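Local coordinates for protein dihydrofolate reductase, putative (Aspergillus flavus, PDB 6DRS) that probably catalyses the NADPH-dependent reduction of dihydrofolate to tetrahydrofolate and is held here with NADP and a diaminoquinazoline antifolate, at residues 57-62 and 151-156; 8-13 and 175-180. All blocks are in the same frame, centred on the assembly; numbering follows the deposited sequence.

Contact 1. Residues 57-62 and 151-156. With H8A (3-{[(3R)-7,9-diamino-3-methyl-2,3-dihydrofuro[2,3-f]quinazolin-4-yl]oxy}benzonitrile), chain G; SO4 (sulfate ion), chain F.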
loop_
_atom_site.group_PDB
_atom_site.type_symbol
_atom_site.label_atom_id
_atom_site.label_comp_id
_atom_site.label_asym_id
_atom_site.label_seq_id
_atom_site.Cartn_x
_atom_site.Cartn_y
_atom_site.Cartn_z
ATOM N N THR A 57 -15.647 -0.317 2.805
ATOM C CA THR A 57 -14.354 -0.852 3.253
ATOM C C THR A 57 -13.393 -0.820 2.065
ATOM O O THR A 57 -13.779 -1.219 0.968
ATOM C CB THR A 57 -14.491 -2.253 3.860
ATOM O OG1 THR A 57 -15.261 -2.142 5.064
ATOM C CG2 THR A 57 -13.132 -2.836 4.190
ATOM N N ASN A 58 -12.167 -0.315 2.285
ATOM C CA ASN A 58 -11.171 -0.301 1.209
ATOM C C ASN A 58 -10.576 -1.699 1.061
ATOM O O ASN A 58 -10.523 -2.457 2.066
ATOM C CB ASN A 58 -10.037 0.693 1.477
ATOM C CG ASN A 58 -10.539 2.109 1.633
ATOM O OD1 ASN A 58 -11.672 2.409 1.248
ATOM N ND2 ASN A 58 -9.720 2.960 2.231
ATOM N N ALA A 59 -10.187 -2.017 -0.181
ATOM C CA ALA A 59 -9.428 -3.229 -0.507
ATOM C C ALA A 59 -7.962 -2.849 -0.806
ATOM O O ALA A 59 -7.684 -1.798 -1.449
ATOM C CB ALA A 59 -10.036 -3.925 -1.706
ATOM N N MET A 60 -7.032 -3.698 -0.354
ATOM C CA MET A 60 -5.610 -3.621 -0.782
ATOM C C MET A 60 -5.278 -4.843 -1.649
ATOM O O MET A 60 -5.448 -5.976 -1.223
ATOM C CB MET A 60 -4.688 -3.582 0.436
ATOM C CG MET A 60 -4.905 -2.339 1.242
ATOM S SD MET A 60 -3.851 -2.394 2.665
ATOM C CE MET A 60 -4.393 -3.921 3.444
ATOM N N ILE A 61 -4.868 -4.627 -2.888
ATOM C CA ILE A 61 -4.451 -5.773 -3.686
ATOM C C ILE A 61 -2.924 -5.915 -3.602
ATOM O O ILE A 61 -2.201 -4.927 -3.811
ATOM C CB ILE A 61 -4.994 -5.649 -5.112
ATOM C CG1 ILE A 61 -6.520 -5.574 -5.037
ATOM C CG2 ILE A 61 -4.541 -6.831 -5.964
ATOM C CD1 ILE A 61 -7.174 -5.253 -6.357
ATOM N N MET A 62 -2.454 -7.121 -3.254
ATOM C CA MET A 62 -1.026 -7.355 -3.011
ATOM C C MET A 62 -0.565 -8.684 -3.638
ATOM O O MET A 62 -1.334 -9.635 -3.785
ATOM C CB MET A 62 -0.722 -7.354 -1.509
ATOM C CG MET A 62 -1.280 -8.556 -0.779
ATOM S SD MET A 62 -1.403 -8.205 0.984
ATOM C CE MET A 62 -3.001 -7.378 0.996
ATOM N N GLY A 151 -15.088 0.277 -0.830
ATOM C CA GLY A 151 -14.531 1.640 -0.796
ATOM C C GLY A 151 -13.440 1.854 -1.836
ATOM O O GLY A 151 -13.587 1.474 -2.973
ATOM N N SER A 152 -12.324 2.469 -1.456
ATOM C CA SER A 152 -11.210 2.707 -2.416
ATOM C C SER A 152 -10.383 1.422 -2.633
ATOM O O SER A 152 -10.246 0.612 -1.734
ATOM C CB SER A 152 -10.351 3.810 -1.924
ATOM O OG SER A 152 -11.155 4.946 -1.671
ATOM N N VAL A 153 -9.842 1.241 -3.832
ATOM C CA VAL A 153 -8.944 0.103 -4.115
ATOM C C VAL A 153 -7.505 0.619 -4.267
ATOM O O VAL A 153 -7.203 1.507 -5.077
ATOM C CB VAL A 153 -9.403 -0.703 -5.342
ATOM C CG1 VAL A 153 -8.450 -1.854 -5.650
ATOM C CG2 VAL A 153 -10.829 -1.207 -5.160
ATOM N N PHE A 154 -6.626 0.030 -3.478
ATOM C CA PHE A 154 -5.212 0.339 -3.492
ATOM C C PHE A 154 -4.445 -0.883 -3.987
ATOM O O PHE A 154 -4.758 -2.006 -3.578
ATOM C CB PHE A 154 -4.716 0.611 -2.072
ATOM C CG PHE A 154 -5.207 1.922 -1.538
ATOM C CD1 PHE A 154 -4.546 3.099 -1.850
ATOM C CD2 PHE A 154 -6.384 1.988 -0.797
ATOM C CE1 PHE A 154 -5.030 4.318 -1.396
ATOM C CE2 PHE A 154 -6.854 3.209 -0.323
ATOM C CZ PHE A 154 -6.176 4.371 -0.624
ATOM N N VAL A 155 -3.454 -0.655 -4.844
ATOM C CA VAL A 155 -2.453 -1.694 -5.142
ATOM C C VAL A 155 -1.232 -1.444 -4.252
ATOM O O VAL A 155 -0.580 -0.410 -4.410
ATOM C CB VAL A 155 -2.063 -1.659 -6.624
ATOM C CG1 VAL A 155 -0.863 -2.567 -6.916
ATOM C CG2 VAL A 155 -3.248 -2.022 -7.499
ATOM N N ILE A 156 -0.980 -2.347 -3.297
ATOM C CA ILE A 156 0.030 -2.097 -2.263
ATOM C C ILE A 156 1.355 -2.824 -2.552
ATOM O O ILE A 156 2.234 -2.823 -1.664
ATOM C CB ILE A 156 -0.501 -2.387 -0.839
ATOM C CG1 ILE A 156 -0.688 -3.889 -0.563
ATOM C CG2 ILE A 156 -1.792 -1.602 -0.639
ATOM C CD1 ILE A 156 -0.641 -4.260 0.898
HETATM C C2 H8A G . 4.380 -1.250 4.620
HETATM C C3 H8A G . 4.549 0.133 4.494
HETATM C C4 H8A G . 4.182 0.777 3.294
HETATM C C5 H8A G . 3.670 0.042 2.201
HETATM C C6 H8A G . 3.499 -1.351 2.381
HETATM C C7 H8A G . 3.867 -1.960 3.549
HETATM C C8 H8A G . 3.308 0.712 1.055
HETATM O O1 H8A G . 4.717 -1.894 5.771
HETATM C C10 H8A G . 3.962 2.745 2.001
HETATM C C14 H8A G . 3.802 -2.315 6.721
HETATM C C15 H8A G . 4.200 -3.306 7.645
HETATM C C16 H8A G . 3.292 -3.749 8.623
HETATM C C17 H8A G . 1.997 -3.201 8.670
HETATM C C18 H8A G . 1.565 -2.207 7.767
HETATM N N9 H8A G . 3.474 2.051 0.965
HETATM N N11 H8A G . 4.340 2.121 3.137
HETATM N N12 H8A G . 2.732 -0.035 -0.058
HETATM N N13 H8A G . 4.155 4.198 1.946
HETATM C C19 H8A G . 2.492 -1.782 6.791
HETATM C C20 H8A G . 0.322 -1.705 7.830
HETATM N N21 H8A G . -0.807 -1.305 7.866
HETATM C C22 H8A G . 3.632 -3.399 3.492
HETATM C C23 H8A G . 3.264 -3.577 2.016
HETATM O O24 H8A G . 3.000 -2.266 1.485
HETATM C C25 H8A G . 2.338 -3.697 4.218
HETATM S S SO4 F . -18.865 -2.719 4.173
HETATM O O1 SO4 F . -18.791 -2.250 5.581
HETATM O O2 SO4 F . -17.786 -2.039 3.433
HETATM O O3 SO4 F . -18.664 -4.185 4.051
HETATM O O4 SO4 F . -20.188 -2.404 3.579
#
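Two neighbouring parallel strands of the central dihydrofolate reductase sheet, 57-62 and 151-156, are paired here from A59 with V153 to I61 with V155. Their short axes come within 4.6 Å at 24°. A59 N binds S152 O, A59 O accepts F154 N, and F154 O accepts I61 N at 2.7 Å. I61 O then takes I156 N. At the start of the pair, G151 N donates to T57 O from well above the carbonyl plane. The N58 side chain turns back beside its own backbone N (chi1 -59°). This brings N58 OD1 2.8 Å from S152 N, in a bond that also reaches the carbonyl from above its plane. N58 ND2 lies at the edge of the F154 ring, 3.8 Å from F154 CE2. The same ND2 also binds the backbone oxygens of T48 and R50, so both ends of this buried amide are used. I156 touches two methionines with different branches. Its CG2 meets M60 CB at 3.7 Å, while its CG1 lies 3.6 Å from M62 CB. The I156 and M62 side chains run side by side. On the face shared by A59, V153, I61 and V155, I61 CD1 meets V153 CG1, and helix 135-146 covers them. At the far end I156 O receives a weak bond from N12 of the inhibitor, 3.3 Å away. The C-terminal end of strand 151-156 thus reaches the antifolate pocket, as is usual in the alpha/beta fold of dihydrofolate reductase.

Contact 2. Residues 8-13 and 175-180. With H8A (3-{[(3R)-7,9-diamino-3-methyl-2,3-dihydrofuro[2,3-f]quinazolin-4-yl]oxy}benzonitrile), chain G.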
loop_
_atom_site.group_PDB
_atom_site.type_symbol
_atom_site.label_atom_id
_atom_site.label_comp_id
_atom_site.label_asym_id
_atom_site.label_seq_id
_atom_site.Cartn_x
_atom_site.Cartn_y
_atom_site.Cartn_z
ATOM N N THR A 8 -5.274 3.173 -7.344
ATOM C CA THR A 8 -4.185 3.874 -6.700
ATOM C C THR A 8 -3.121 2.851 -6.274
ATOM O O THR A 8 -3.407 1.959 -5.484
ATOM C CB THR A 8 -4.710 4.704 -5.522
ATOM O OG1 THR A 8 -5.720 5.586 -6.025
ATOM C CG2 THR A 8 -3.623 5.475 -4.816
ATOM N N LEU A 9 -1.914 2.992 -6.815
ATOM C CA LEU A 9 -0.703 2.328 -6.293
ATOM C C LEU A 9 -0.136 3.176 -5.150
ATOM O O LEU A 9 0.011 4.403 -5.286
ATOM C CB LEU A 9 0.322 2.221 -7.423
ATOM C CG LEU A 9 0.019 1.183 -8.496
ATOM C CD1 LEU A 9 -1.313 1.466 -9.173
ATOM C CD2 LEU A 9 1.155 1.137 -9.516
ATOM N N ILE A 10 0.126 2.558 -4.006
ATOM C CA ILE A 10 0.786 3.267 -2.932
ATOM C C ILE A 10 2.061 2.504 -2.575
ATOM O O ILE A 10 2.040 1.254 -2.427
ATOM C CB ILE A 10 -0.140 3.454 -1.724
ATOM C CG1 ILE A 10 0.542 4.284 -0.641
ATOM C CG2 ILE A 10 -0.666 2.120 -1.202
ATOM C CD1 ILE A 10 -0.315 4.532 0.571
ATOM N N VAL A 11 3.137 3.264 -2.412
ATOM C CA VAL A 11 4.498 2.684 -2.331
ATOM C C VAL A 11 5.397 3.647 -1.564
ATOM O O VAL A 11 5.172 4.865 -1.605
ATOM C CB VAL A 11 5.054 2.426 -3.750
ATOM C CG1 VAL A 11 5.368 3.732 -4.469
ATOM C CG2 VAL A 11 6.267 1.498 -3.762
ATOM N N ALA A 12 6.388 3.110 -0.849
ATOM C CA ALA A 12 7.523 3.910 -0.360
ATOM C C ALA A 12 8.764 3.554 -1.199
ATOM O O ALA A 12 9.021 2.370 -1.452
ATOM C CB ALA A 12 7.730 3.714 1.123
ATOM N N THR A 13 9.467 4.556 -1.737
ATOM C CA THR A 13 10.695 4.288 -2.501
ATOM C C THR A 13 11.890 5.033 -1.892
ATOM O O THR A 13 11.717 6.022 -1.143
ATOM C CB THR A 13 10.570 4.577 -4.000
ATOM O OG1 THR A 13 10.531 5.992 -4.166
ATOM C CG2 THR A 13 9.374 3.916 -4.627
ATOM N N ARG A 175 -2.954 6.121 -10.367
ATOM C CA ARG A 175 -2.297 7.175 -9.665
ATOM C C ARG A 175 -1.290 6.512 -8.735
ATOM O O ARG A 175 -1.542 5.396 -8.243
ATOM C CB ARG A 175 -3.316 7.976 -8.851
ATOM C CG ARG A 175 -4.560 8.298 -9.660
ATOM C CD ARG A 175 -5.810 8.692 -8.931
ATOM N NE ARG A 175 -6.125 8.109 -7.638
ATOM C CZ ARG A 175 -7.110 8.602 -6.897
ATOM N NH1 ARG A 175 -7.429 8.058 -5.741
ATOM N NH2 ARG A 175 -7.787 9.648 -7.333
ATOM N N ILE A 176 -0.185 7.209 -8.485
ATOM C CA ILE A 176 0.790 6.698 -7.562
ATOM C C ILE A 176 0.885 7.647 -6.368
ATOM O O ILE A 176 1.190 8.818 -6.534
ATOM C CB ILE A 176 2.146 6.466 -8.261
ATOM C CG1 ILE A 176 2.049 5.358 -9.312
ATOM C CG2 ILE A 176 3.200 6.136 -7.221
ATOM C CD1 ILE A 176 3.202 5.331 -10.284
ATOM N N VAL A 177 0.630 7.125 -5.166
ATOM C CA VAL A 177 0.939 7.863 -3.949
ATOM C C VAL A 177 2.286 7.349 -3.408
ATOM O O VAL A 177 2.413 6.156 -2.998
ATOM C CB VAL A 177 -0.190 7.697 -2.917
ATOM C CG1 VAL A 177 0.189 8.283 -1.572
ATOM C CG2 VAL A 177 -1.474 8.298 -3.470
ATOM N N MET A 178 3.305 8.202 -3.419
ATOM C CA MET A 178 4.650 7.691 -3.175
ATOM C C MET A 178 5.268 8.385 -1.959
ATOM O O MET A 178 5.228 9.620 -1.862
ATOM C CB MET A 178 5.554 7.889 -4.397
ATOM C CG MET A 178 6.987 7.405 -4.133
ATOM S SD MET A 178 8.087 7.491 -5.564
ATOM C CE MET A 178 7.370 6.295 -6.692
ATOM N N THR A 179 5.811 7.601 -1.023
ATOM C CA THR A 179 6.625 8.173 0.017
ATOM C C THR A 179 8.096 8.049 -0.403
ATOM O O THR A 179 8.595 6.923 -0.594
ATOM C CB THR A 179 6.430 7.467 1.362
ATOM O OG1 THR A 179 5.039 7.429 1.704
ATOM C CG2 THR A 179 7.242 8.133 2.454
ATOM N N ASN A 180 8.772 9.190 -0.579
ATOM C CA ASN A 180 10.235 9.241 -0.845
ATOM C C ASN A 180 10.987 9.140 0.479
ATOM O O ASN A 180 10.688 9.864 1.425
ATOM C CB ASN A 180 10.686 10.517 -1.558
ATOM C CG ASN A 180 10.025 10.625 -2.898
ATOM O OD1 ASN A 180 9.859 9.617 -3.579
ATOM N ND2 ASN A 180 9.546 11.813 -3.219
HETATM C C2 H8A G . 4.380 -1.250 4.620
HETATM C C3 H8A G . 4.549 0.133 4.494
HETATM C C4 H8A G . 4.182 0.777 3.294
HETATM C C5 H8A G . 3.670 0.042 2.201
HETATM C C6 H8A G . 3.499 -1.351 2.381
HETATM C C7 H8A G . 3.867 -1.960 3.549
HETATM C C8 H8A G . 3.308 0.712 1.055
HETATM O O1 H8A G . 4.717 -1.894 5.771
HETATM C C10 H8A G . 3.962 2.745 2.001
HETATM C C14 H8A G . 3.802 -2.315 6.721
HETATM C C15 H8A G . 4.200 -3.306 7.645
HETATM C C16 H8A G . 3.292 -3.749 8.623
HETATM C C17 H8A G . 1.997 -3.201 8.670
HETATM C C18 H8A G . 1.565 -2.207 7.767
HETATM N N9 H8A G . 3.474 2.051 0.965
HETATM N N11 H8A G . 4.340 2.121 3.137
HETATM N N12 H8A G . 2.732 -0.035 -0.058
HETATM N N13 H8A G . 4.155 4.198 1.946
HETATM C C19 H8A G . 2.492 -1.782 6.791
HETATM C C20 H8A G . 0.322 -1.705 7.830
HETATM N N21 H8A G . -0.807 -1.305 7.866
HETATM C C22 H8A G . 3.632 -3.399 3.492
HETATM C C23 H8A G . 3.264 -3.577 2.016
HETATM O O24 H8A G . 3.000 -2.266 1.485
HETATM C C25 H8A G . 2.338 -3.697 4.218
HETATM O O HOH W 1 12.337 8.020 -3.868
#
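T8 and R175 make the side-chain hydrogen bonds of this contact between parallel strands 8-13 and 175-180. R175 NE and R175 NH1 both donate to T8 OG1, each at 3.0 Å. The hydroxyl oxygen lies at the guanidinium edge, 10° out of its plane, so the grip is side-on and two nitrogens share one atom. A bend in the arginine chain at chi3 (-34°) helps turn the group to T8. R175 also makes a cation-pi contact with W222.

The backbones pair in regular parallel fashion. L9 N donates to R175 O, V11 N to V177 O and T13 N to T179 O. In return V177 N binds L9 O at 2.8 Å and T179 N binds V11 O at 2.9 Å.

Apolar contacts lie on both faces. T8 CG2 meets V177 CG2 at 3.8 Å on one. On the other, V11 and M178 lie alongside each other, and V11 CG1 is 3.9 Å from M178 CE. T13 crosses M178 at about a right angle, and T13 CG2 also touches M178 CE.

Polar atoms gather at the T13 end. T13 OG1 comes to 3.2 Å from M178 SD. A water joins T13 OG1 to N180 OD1, while N180 ND2 binds Q240.

Ligand contacts come from strand 8-13 above all. Inhibitor N12 donates to I10 O at 2.8 Å, almost straight at 177°, and Y162 OH shares that oxygen. T179 OG1 binds D40, which also holds the inhibitor. A12 N binds the NADP carboxamide oxygen O7N. A backbone carbonyl receiving the amino group of a diamino heterocycle, with an acidic residue also hydrogen-bonded to the heterocycle, is the familiar antifolate site of dihydrofolate reductases.

In the fold
Contacts 1 and 2 belong to one mixed sheet, with centres 13 Å apart. Strands 150-157 and 7-17 are neighbours in it, so the local order is 57-63, 150-157, 7-17, 174-183. Along the chain the order is different: 8-13 comes first, then 57-62, 151-156 and 175-180, so the ends of contact 2 enclose contact 1. The two join through probable backbone hydrogen bonds of V155 with T8 and I10, and F154 packs on T8. I156 and I10 also touch through their CG2 methyls. Both contacts reach the inhibitor, whose N12 donates to I10 O and, weakly, to I156 O, so the central strands form one wall of the pocket.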